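Local structure of omega-class glutathione S-transferase (Bombyx mori, 3WD6) at residues 32-37 with 57-62; 61-66 with 241-246. The protein binds glutathione and, as an omega-class family member, probably catalyses glutathione transfer and glutathione-dependent reduction of dehydroascorbate. All coordinates share one frame; numbering follows the deposited sequence.

Contact 1. Residues 32-37 with 57-62; sequences VYNMRY and VVNIDL. With GSH (glutathione), chain J.
Asn34 and Asn59 stand side by side on one face of two parallel strands, their amides joined by a hydrogen bond, ND2 of Asn34 to OD1 of Asn59 at 3.0 Å. Along the Asn34 side chain, CB lies 3.7 Å from Val57 CG1 and also near OD1 of Asn59; CG, anti to the backbone N (chi1 -175°), is set beside the same oxygen, and ND2 donates to it from within the carbonyl plane of Asn59, although the two amide planes are turned 46° apart. The bond is bent, and ND2 has a second partner in Tyr224 OH, while Asn59 ND2 is held by the carbonyls of Phe12 and Thr14. An alanine in place of Asn34 would probably leave Asn59 OD1 without its ND2 donor and Tyr224 OH without this partner. Backbone bonds set the parallel register: Val58 N to Val32 O and Asn34 N to Val58 O, both 2.9 Å, then Ile60 N to Asn34 O at 2.7 Å. On the other face the Tyr33 ring lies alongside Val58, CD1 3.9 Å from Val58 CB, with Ile60 CD1 at the ring edge; the Tyr33 hydroxyl goes on to Glu82. Past the strand, Met35 crosses Leu62 at about a right angle, its CG 3.8 Å from Leu62 CD1, and that same methyl reaches CB2 of glutathione at 3.6 Å. The pair 31-34 and 56-60 forms the beta-alpha-beta unit of the thioredoxin-like domain, with helix 39-51 as the crossover: Val32 packs on Leu48 and Asn34 on Ala41 of that helix, strand 16-17 flanks 56-60, and strand 80-82 runs antiparallel beside 31-34.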
ATOM      1  N   VAL A  32       1.860 -12.493   7.224  1.00 21.47           N
ATOM      2  CA  VAL A  32       2.473 -11.401   6.475  1.00 21.70           C
ATOM      3  C   VAL A  32       3.597 -10.761   7.279  1.00 21.52           C
ATOM      4  O   VAL A  32       3.349 -10.272   8.389  1.00 20.58           O
ATOM      5  CB  VAL A  32       1.440 -10.281   6.163  1.00 24.14           C
ATOM      6  CG1 VAL A  32       2.063  -9.179   5.285  1.00 19.23           C
ATOM      7  CG2 VAL A  32       0.201 -10.865   5.496  1.00 22.41           C
ATOM      8  N   TYR A  33       4.812 -10.744   6.725  1.00 19.88           N
ATOM      9  CA  TYR A  33       5.873  -9.890   7.274  1.00 21.64           C
ATOM     10  C   TYR A  33       5.635  -8.475   6.758  1.00 21.81           C
ATOM     11  O   TYR A  33       5.672  -8.221   5.542  1.00 20.52           O
ATOM     12  CB  TYR A  33       7.288 -10.418   6.932  1.00 21.36           C
ATOM     13  CG  TYR A  33       7.508 -11.768   7.569  1.00 23.69           C
ATOM     14  CD1 TYR A  33       7.878 -11.868   8.903  1.00 22.10           C
ATOM     15  CD2 TYR A  33       7.271 -12.950   6.861  1.00 24.72           C
ATOM     16  CE1 TYR A  33       8.043 -13.098   9.512  1.00 24.26           C
ATOM     17  CE2 TYR A  33       7.435 -14.195   7.469  1.00 24.75           C
ATOM     18  CZ  TYR A  33       7.819 -14.256   8.794  1.00 24.44           C
ATOM     19  OH  TYR A  33       7.977 -15.470   9.420  1.00 26.91           O
ATOM     20  N   ASN A  34       5.379  -7.562   7.691  1.00 23.39           N
ATOM     21  CA  ASN A  34       4.814  -6.256   7.368  1.00 21.07           C
ATOM     22  C   ASN A  34       5.578  -5.143   8.072  1.00 22.69           C
ATOM     23  O   ASN A  34       6.370  -5.424   8.989  1.00 23.15           O
ATOM     24  CB  ASN A  34       3.364  -6.264   7.882  1.00 18.47           C
ATOM     25  CG  ASN A  34       2.586  -5.011   7.527  1.00 19.14           C
ATOM     26  OD1 ASN A  34       2.564  -4.568   6.368  1.00 18.37           O
ATOM     27  ND2 ASN A  34       1.916  -4.438   8.531  1.00 19.43           N
ATOM     28  N   MET A  35       5.366  -3.893   7.648  1.00 20.67           N
ATOM     29  CA  MET A  35       5.517  -2.788   8.589  1.00 21.24           C
ATOM     30  C   MET A  35       4.398  -1.781   8.376  1.00 20.61           C
ATOM     31  O   MET A  35       4.055  -1.448   7.239  1.00 17.74           O
ATOM     32  CB  MET A  35       6.917  -2.183   8.617  1.00 22.88           C
ATOM     33  CG  MET A  35       7.113  -0.989   7.765  1.00 24.99           C
ATOM     34  SD  MET A  35       6.813   0.616   8.583  1.00 27.33           S
ATOM     35  CE  MET A  35       7.585   1.636   7.301  1.00 18.40           C
ATOM     36  N   ARG A  36       3.824  -1.337   9.498  1.00 23.17           N
ATOM     37  CA  ARG A  36       2.501  -0.718   9.539  1.00 20.95           C
ATOM     38  C   ARG A  36       2.360   0.449   8.556  1.00 22.12           C
ATOM     39  O   ARG A  36       1.273   0.686   8.008  1.00 22.30           O
ATOM     40  CB  ARG A  36       2.160  -0.286  10.979  1.00 22.35           C
ATOM     41  CG  ARG A  36       0.743   0.281  11.182  1.00 20.54           C
ATOM     42  CD  ARG A  36      -0.298  -0.827  11.277  1.00 20.41           C
ATOM     43  NE  ARG A  36      -1.662  -0.311  11.438  1.00 20.67           N
ATOM     44  CZ  ARG A  36      -2.349   0.340  10.492  1.00 20.67           C
ATOM     45  NH1 ARG A  36      -1.798   0.597   9.299  1.00 16.35           N
ATOM     46  NH2 ARG A  36      -3.596   0.733  10.743  1.00 19.79           N
ATOM     47  N   TYR A  37       3.466   1.147   8.314  1.00 20.97           N
ATOM     48  CA  TYR A  37       3.452   2.372   7.527  1.00 18.29           C
ATOM     49  C   TYR A  37       3.991   2.106   6.129  1.00 20.98           C
ATOM     50  O   TYR A  37       4.105   3.026   5.314  1.00 21.75           O
ATOM     51  CB  TYR A  37       4.269   3.458   8.266  1.00 22.00           C
ATOM     52  CG  TYR A  37       3.745   3.661   9.675  1.00 22.37           C
ATOM     53  CD1 TYR A  37       2.749   4.594   9.949  1.00 22.84           C
ATOM     54  CD2 TYR A  37       4.196   2.871  10.715  1.00 23.69           C
ATOM     55  CE1 TYR A  37       2.240   4.748  11.243  1.00 22.74           C
ATOM     56  CE2 TYR A  37       3.704   3.016  11.995  1.00 24.03           C
ATOM     57  CZ  TYR A  37       2.721   3.942  12.258  1.00 25.46           C
ATOM     58  OH  TYR A  37       2.249   4.064  13.560  1.00 27.77           O
ATOM     59  N   VAL A  57      -0.191 -10.998  11.268  1.00 21.58           N
ATOM     60  CA  VAL A  57       0.791  -9.998  10.882  1.00 22.19           C
ATOM     61  C   VAL A  57       1.989 -10.077  11.812  1.00 20.69           C
ATOM     62  O   VAL A  57       1.825 -10.093  13.021  1.00 22.00           O
ATOM     63  CB  VAL A  57       0.198  -8.562  10.978  1.00 22.79           C
ATOM     64  CG1 VAL A  57       1.262  -7.502  10.676  1.00 19.85           C
ATOM     65  CG2 VAL A  57      -1.020  -8.402  10.059  1.00 19.36           C
ATOM     66  N   VAL A  58       3.191 -10.131  11.246  1.00 19.94           N
ATOM     67  CA  VAL A  58       4.411  -9.917  12.018  1.00 24.21           C
ATOM     68  C   VAL A  58       5.064  -8.616  11.554  1.00 20.78           C
ATOM     69  O   VAL A  58       5.471  -8.502  10.397  1.00 22.12           O
ATOM     70  CB  VAL A  58       5.418 -11.096  11.890  1.00 24.24           C
ATOM     71  CG1 VAL A  58       6.767 -10.710  12.535  1.00 22.72           C
ATOM     72  CG2 VAL A  58       4.856 -12.347  12.548  1.00 20.28           C
ATOM     73  N   ASN A  59       5.142  -7.627  12.441  1.00 23.98           N
ATOM     74  CA  ASN A  59       5.697  -6.322  12.065  1.00 24.40           C
ATOM     75  C   ASN A  59       7.210  -6.238  12.215  1.00 25.09           C
ATOM     76  O   ASN A  59       7.779  -6.781  13.161  1.00 31.01           O
ATOM     77  CB  ASN A  59       4.994  -5.207  12.824  1.00 23.69           C
ATOM     78  CG  ASN A  59       3.603  -4.960  12.295  1.00 24.00           C
ATOM     79  OD1 ASN A  59       3.366  -5.050  11.075  1.00 20.73           O
ATOM     80  ND2 ASN A  59       2.666  -4.666  13.195  1.00 23.99           N
ATOM     81  N   ILE A  60       7.862  -5.570  11.274  1.00 25.49           N
ATOM     82  CA  ILE A  60       9.323  -5.562  11.234  1.00 29.58           C
ATOM     83  C   ILE A  60       9.887  -4.159  11.321  1.00 29.56           C
ATOM     84  O   ILE A  60       9.551  -3.306  10.497  1.00 27.74           O
ATOM     85  CB  ILE A  60       9.861  -6.157   9.919  1.00 26.53           C
ATOM     86  CG1 ILE A  60       9.393  -7.614   9.729  1.00 27.44           C
ATOM     87  CG2 ILE A  60      11.353  -6.020   9.869  1.00 24.65           C
ATOM     88  CD1 ILE A  60       9.898  -8.600  10.772  1.00 28.68           C
ATOM     89  N   ASP A  61      10.748  -3.938  12.314  1.00 32.61           N
ATOM     90  CA  ASP A  61      11.542  -2.714  12.434  1.00 29.85           C
ATOM     91  C   ASP A  61      12.560  -2.680  11.287  1.00 30.96           C
ATOM     92  O   ASP A  61      13.440  -3.538  11.207  1.00 31.53           O
ATOM     93  CB  ASP A  61      12.248  -2.708  13.794  1.00 35.09           C
ATOM     94  CG  ASP A  61      12.919  -1.389  14.102  1.00 35.11           C
ATOM     95  OD1 ASP A  61      13.706  -0.918  13.258  1.00 36.33           O
ATOM     96  OD2 ASP A  61      12.663  -0.823  15.190  1.00 36.63           O
ATOM     97  N   LEU A  62      12.432  -1.706  10.391  1.00 29.53           N
ATOM     98  CA  LEU A  62      13.244  -1.673   9.173  1.00 31.37           C
ATOM     99  C   LEU A  62      14.544  -0.898   9.335  1.00 35.41           C
ATOM    100  O   LEU A  62      15.320  -0.763   8.389  1.00 40.05           O
ATOM    101  CB  LEU A  62      12.452  -1.039   8.032  1.00 28.36           C
ATOM    102  CG  LEU A  62      11.238  -1.801   7.538  1.00 28.49           C
ATOM    103  CD1 LEU A  62      10.618  -1.034   6.386  1.00 25.58           C
ATOM    104  CD2 LEU A  62      11.630  -3.220   7.104  1.00 28.29           C
TER
HETATM  105  N1  GSH J 306       9.288  -3.771  -4.884  1.00 22.60           N
HETATM  106  CA1 GSH J 306       8.997  -4.114  -3.487  1.00 22.33           C
HETATM  107  C1  GSH J 306       7.544  -4.531  -3.284  1.00 21.95           C
HETATM  108  O11 GSH J 306       7.204  -5.342  -2.346  1.00 17.97           O
HETATM  109  O12 GSH J 306       6.657  -4.082  -4.092  1.00 20.30           O
HETATM  110  CB1 GSH J 306       9.369  -2.925  -2.613  1.00 24.41           C
HETATM  111  CG1 GSH J 306       8.931  -2.933  -1.183  1.00 24.79           C
HETATM  112  CD1 GSH J 306       9.640  -1.952  -0.283  1.00 22.98           C
HETATM  113  OE1 GSH J 306      10.280  -1.007  -0.732  1.00 24.40           O
HETATM  114  N2  GSH J 306       9.574  -2.114   1.137  1.00 26.71           N
HETATM  115  CA2 GSH J 306      10.306  -1.142   1.956  1.00 25.68           C
HETATM  116  C2  GSH J 306      11.433  -1.878   2.647  1.00 28.43           C
HETATM  117  O2  GSH J 306      11.209  -2.984   3.127  1.00 27.94           O
HETATM  118  CB2 GSH J 306       9.399  -0.565   2.985  1.00 29.25           C
HETATM  119  SG2 GSH J 306       8.267   0.687   2.499  1.00 35.47           S
HETATM  120  N3  GSH J 306      12.744  -1.273   2.747  1.00 35.75           N
HETATM  121  CA3 GSH J 306      13.829  -1.987   3.422  1.00 36.79           C
HETATM  122  C3  GSH J 306      14.871  -1.145   4.042  1.00 41.12           C
HETATM  123  O31 GSH J 306      14.554  -0.322   4.942  1.00 43.80           O
HETATM  124  O32 GSH J 306      16.067  -1.264   3.676  1.00 45.58           O

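Contact 2. Residues 61-66 with 241-246; sequences DLIDKP and KERPNY. With GSH (glutathione), chain J.
Asp61 and Arg243 meet tip to tip in a salt bridge between a loop of the thioredoxin-like domain and the tail after helix 228-240. Asp61 CG is anti to the backbone N (chi1 -171°), which carries the carboxylate toward Arg243. NH1 and NH2 of Arg243 both grip OD2, at 3.1 Å and 3.2 Å; NH1 meets the syn lone pair of OD2, NH2 comes in on the syn side but out of the carboxylate plane, and OD2 lies in the guanidinium plane although the carboxylate is turned 64° from it. OD1 accepts from Ile63 N, closing an Asx turn, and from Asp64 N, which completes an Asx motif; Arg243 NH2 adds a weak bond to OD1 at 3.3 Å. Another weak bond runs from Leu62 N to Tyr246 OH at 3.3 Å. Apolar contacts centre on Ile63: CB and CG2 cover one face of the guanidinium, while CG1 meets Pro244 CD at 3.6 Å and the Tyr246 ring at CZ. That ring presents its edge to the carboxylate, CE2 3.3 Å from Asp61 OD1 and the planes 80° apart. Chemically, OD1 mainly shapes the loop and OD2 mainly ties it to 241-246; two backbone N-H groups and the guanidinium would probably stabilise the negative charge of Asp61.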
ATOM      1  N   ASP A  61      10.748  -3.938  12.314  1.00 32.61           N
ATOM      2  CA  ASP A  61      11.542  -2.714  12.434  1.00 29.85           C
ATOM      3  C   ASP A  61      12.560  -2.680  11.287  1.00 30.96           C
ATOM      4  O   ASP A  61      13.440  -3.538  11.207  1.00 31.53           O
ATOM      5  CB  ASP A  61      12.248  -2.708  13.794  1.00 35.09           C
ATOM      6  CG  ASP A  61      12.919  -1.389  14.102  1.00 35.11           C
ATOM      7  OD1 ASP A  61      13.706  -0.918  13.258  1.00 36.33           O
ATOM      8  OD2 ASP A  61      12.663  -0.823  15.190  1.00 36.63           O
ATOM      9  N   LEU A  62      12.432  -1.706  10.391  1.00 29.53           N
ATOM     10  CA  LEU A  62      13.244  -1.673   9.173  1.00 31.37           C
ATOM     11  C   LEU A  62      14.544  -0.898   9.335  1.00 35.41           C
ATOM     12  O   LEU A  62      15.320  -0.763   8.389  1.00 40.05           O
ATOM     13  CB  LEU A  62      12.452  -1.039   8.032  1.00 28.36           C
ATOM     14  CG  LEU A  62      11.238  -1.801   7.538  1.00 28.49           C
ATOM     15  CD1 LEU A  62      10.618  -1.034   6.386  1.00 25.58           C
ATOM     16  CD2 LEU A  62      11.630  -3.220   7.104  1.00 28.29           C
ATOM     17  N   ILE A  63      14.752  -0.354  10.523  1.00 35.52           N
ATOM     18  CA  ILE A  63      15.950   0.405  10.820  1.00 39.51           C
ATOM     19  C   ILE A  63      16.921  -0.568  11.453  1.00 39.56           C
ATOM     20  O   ILE A  63      18.114  -0.586  11.131  1.00 41.47           O
ATOM     21  CB  ILE A  63      15.646   1.560  11.805  1.00 42.70           C
ATOM     22  CG1 ILE A  63      14.825   2.653  11.105  1.00 40.18           C
ATOM     23  CG2 ILE A  63      16.943   2.132  12.390  1.00 42.80           C
ATOM     24  CD1 ILE A  63      15.548   3.307   9.959  1.00 40.80           C
ATOM     25  N   ASP A  64      16.373  -1.396  12.338  1.00 38.81           N
ATOM     26  CA  ASP A  64      17.127  -2.381  13.092  1.00 39.47           C
ATOM     27  C   ASP A  64      16.505  -3.762  12.825  1.00 39.74           C
ATOM     28  O   ASP A  64      15.821  -4.340  13.698  1.00 37.65           O
ATOM     29  CB  ASP A  64      17.069  -2.024  14.583  1.00 41.72           C
ATOM     30  CG  ASP A  64      18.019  -2.850  15.422  1.00 45.67           C
ATOM     31  OD1 ASP A  64      19.024  -3.361  14.865  1.00 45.04           O
ATOM     32  OD2 ASP A  64      17.756  -2.989  16.643  1.00 47.17           O
ATOM     33  N   LYS A  65      16.743  -4.274  11.613  1.00 39.47           N
ATOM     34  CA  LYS A  65      16.072  -5.482  11.123  1.00 35.15           C
ATOM     35  C   LYS A  65      16.418  -6.712  11.936  1.00 39.57           C
ATOM     36  O   LYS A  65      17.573  -6.886  12.353  1.00 41.27           O
ATOM     37  CB  LYS A  65      16.414  -5.748   9.654  1.00 29.51           C
ATOM     38  CG  LYS A  65      15.765  -4.783   8.681  1.00 31.72           C
ATOM     39  CD  LYS A  65      16.169  -5.091   7.237  1.00 30.76           C
ATOM     40  CE  LYS A  65      15.846  -3.898   6.337  1.00 31.96           C
ATOM     41  NZ  LYS A  65      16.337  -4.072   4.945  1.00 30.93           N
ATOM     42  N   PRO A  66      15.414  -7.577  12.166  1.00 38.23           N
ATOM     43  CA  PRO A  66      15.687  -8.889  12.760  1.00 35.91           C
ATOM     44  C   PRO A  66      16.683  -9.666  11.898  1.00 40.29           C
ATOM     45  O   PRO A  66      16.663  -9.628  10.652  1.00 33.72           O
ATOM     46  CB  PRO A  66      14.317  -9.577  12.751  1.00 35.76           C
ATOM     47  CG  PRO A  66      13.337  -8.451  12.816  1.00 36.42           C
ATOM     48  CD  PRO A  66      13.971  -7.345  11.978  1.00 34.95           C
ATOM     49  N   LYS A 241      14.779  13.724   9.737  1.00 54.50           N
ATOM     50  CA  LYS A 241      15.861  12.740   9.724  1.00 58.27           C
ATOM     51  C   LYS A 241      15.945  11.983  11.060  1.00 56.97           C
ATOM     52  O   LYS A 241      16.985  11.414  11.405  1.00 56.43           O
ATOM     53  CB  LYS A 241      17.201  13.412   9.386  1.00 63.06           C
ATOM     54  CG  LYS A 241      17.167  14.328   8.147  1.00 60.71           C
ATOM     55  CD  LYS A 241      17.350  13.545   6.848  1.00 62.53           C
ATOM     56  CE  LYS A 241      17.248  14.459   5.629  1.00 64.80           C
ATOM     57  NZ  LYS A 241      18.208  14.081   4.543  1.00 62.87           N
ATOM     58  N   GLU A 242      14.838  11.976  11.801  1.00 56.52           N
ATOM     59  CA  GLU A 242      14.754  11.276  13.084  1.00 54.62           C
ATOM     60  C   GLU A 242      14.659   9.758  12.909  1.00 53.63           C
ATOM     61  O   GLU A 242      14.413   9.256  11.809  1.00 55.61           O
ATOM     62  CB  GLU A 242      13.545  11.765  13.897  1.00 52.57           C
ATOM     63  CG  GLU A 242      13.703  13.154  14.506  1.00 56.47           C
ATOM     64  CD  GLU A 242      12.426  13.649  15.189  1.00 62.54           C
ATOM     65  OE1 GLU A 242      11.352  13.030  14.993  1.00 55.26           O
ATOM     66  OE2 GLU A 242      12.500  14.663  15.920  1.00 65.89           O
ATOM     67  N   ARG A 243      14.861   9.036  14.006  1.00 50.71           N
ATOM     68  CA  ARG A 243      14.665   7.595  14.025  1.00 49.92           C
ATOM     69  C   ARG A 243      13.162   7.327  14.108  1.00 53.33           C
ATOM     70  O   ARG A 243      12.453   7.916  14.939  1.00 47.48           O
ATOM     71  CB  ARG A 243      15.375   6.981  15.229  1.00 49.94           C
ATOM     72  CG  ARG A 243      15.872   5.568  15.005  1.00 49.63           C
ATOM     73  CD  ARG A 243      14.935   4.560  15.623  1.00 48.91           C
ATOM     74  NE  ARG A 243      15.492   3.212  15.565  1.00 53.07           N
ATOM     75  CZ  ARG A 243      14.761   2.098  15.501  1.00 53.50           C
ATOM     76  NH1 ARG A 243      13.428   2.173  15.479  1.00 45.48           N
ATOM     77  NH2 ARG A 243      15.364   0.910  15.456  1.00 48.16           N
ATOM     78  N   PRO A 244      12.660   6.466  13.215  1.00 51.44           N
ATOM     79  CA  PRO A 244      11.208   6.259  13.151  1.00 44.95           C
ATOM     80  C   PRO A 244      10.674   5.678  14.448  1.00 40.45           C
ATOM     81  O   PRO A 244      11.357   4.878  15.097  1.00 46.80           O
ATOM     82  CB  PRO A 244      11.048   5.250  12.009  1.00 43.51           C
ATOM     83  CG  PRO A 244      12.285   5.465  11.136  1.00 46.80           C
ATOM     84  CD  PRO A 244      13.382   5.776  12.130  1.00 48.92           C
ATOM     85  N   ASN A 245       9.481   6.116  14.837  1.00 36.28           N
ATOM     86  CA  ASN A 245       8.732   5.455  15.892  1.00 35.21           C
ATOM     87  C   ASN A 245       7.660   4.580  15.220  1.00 32.90           C
ATOM     88  O   ASN A 245       6.689   5.081  14.632  1.00 31.27           O
ATOM     89  CB  ASN A 245       8.120   6.485  16.843  1.00 30.58           C
ATOM     90  CG  ASN A 245       7.363   5.844  17.996  1.00 32.38           C
ATOM     91  OD1 ASN A 245       7.271   4.611  18.098  1.00 33.58           O
ATOM     92  ND2 ASN A 245       6.811   6.679  18.873  1.00 30.80           N
ATOM     93  N   TYR A 246       7.870   3.269  15.274  1.00 33.32           N
ATOM     94  CA  TYR A 246       6.944   2.315  14.670  1.00 31.82           C
ATOM     95  C   TYR A 246       5.775   1.959  15.592  1.00 29.87           C
ATOM     96  O   TYR A 246       4.938   1.154  15.220  1.00 29.61           O
ATOM     97  CB  TYR A 246       7.682   1.027  14.296  1.00 32.19           C
ATOM     98  CG  TYR A 246       8.749   1.179  13.226  1.00 32.74           C
ATOM     99  CD1 TYR A 246       8.431   1.643  11.955  1.00 31.43           C
ATOM    100  CD2 TYR A 246      10.070   0.819  13.475  1.00 33.30           C
ATOM    101  CE1 TYR A 246       9.410   1.774  10.968  1.00 34.65           C
ATOM    102  CE2 TYR A 246      11.051   0.934  12.498  1.00 31.66           C
ATOM    103  CZ  TYR A 246      10.719   1.412  11.247  1.00 33.76           C
ATOM    104  OH  TYR A 246      11.688   1.529  10.264  1.00 32.06           O
TER
HETATM  105  N1  GSH J 306       9.288  -3.771  -4.884  1.00 22.60           N
HETATM  106  CA1 GSH J 306       8.997  -4.114  -3.487  1.00 22.33           C
HETATM  107  C1  GSH J 306       7.544  -4.531  -3.284  1.00 21.95           C
HETATM  108  O11 GSH J 306       7.204  -5.342  -2.346  1.00 17.97           O
HETATM  109  O12 GSH J 306       6.657  -4.082  -4.092  1.00 20.30           O
HETATM  110  CB1 GSH J 306       9.369  -2.925  -2.613  1.00 24.41           C
HETATM  111  CG1 GSH J 306       8.931  -2.933  -1.183  1.00 24.79           C
HETATM  112  CD1 GSH J 306       9.640  -1.952  -0.283  1.00 22.98           C
HETATM  113  OE1 GSH J 306      10.280  -1.007  -0.732  1.00 24.40           O
HETATM  114  N2  GSH J 306       9.574  -2.114   1.137  1.00 26.71           N
HETATM  115  CA2 GSH J 306      10.306  -1.142   1.956  1.00 25.68           C
HETATM  116  C2  GSH J 306      11.433  -1.878   2.647  1.00 28.43           C
HETATM  117  O2  GSH J 306      11.209  -2.984   3.127  1.00 27.94           O
HETATM  118  CB2 GSH J 306       9.399  -0.565   2.985  1.00 29.25           C
HETATM  119  SG2 GSH J 306       8.267   0.687   2.499  1.00 35.47           S
HETATM  120  N3  GSH J 306      12.744  -1.273   2.747  1.00 35.75           N
HETATM  121  CA3 GSH J 306      13.829  -1.987   3.422  1.00 36.79           C
HETATM  122  C3  GSH J 306      14.871  -1.145   4.042  1.00 41.12           C
HETATM  123  O31 GSH J 306      14.554  -0.322   4.942  1.00 43.80           O
HETATM  124  O32 GSH J 306      16.067  -1.264   3.676  1.00 45.58           O

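How the contacts relate
Segment 57-62 of contact 1 overlaps segment 61-66 of contact 2, and the two contacts share Asp61 and Leu62. Their centres lie about 11 Å apart. Met35 of contact 1 bridges them, its SD 3.7 Å from Tyr246 CE1, and Ile60 CG2 packs 3.6 Å from Pro66 CD. Both touch glutathione. Leu62 lies beside its cysteinyl part, whereas Lys65 NZ makes a weak hydrogen bond of 3.1 Å to O32 of the glycine carboxylate and a second bond to Ala76 O. Cys38, which binds glutathione, follows segment 32-37 directly. Through Arg243 and Tyr246, which meet Asp61, the C-terminal tail packs against the loop that carries Leu62 and Lys65 of the pocket.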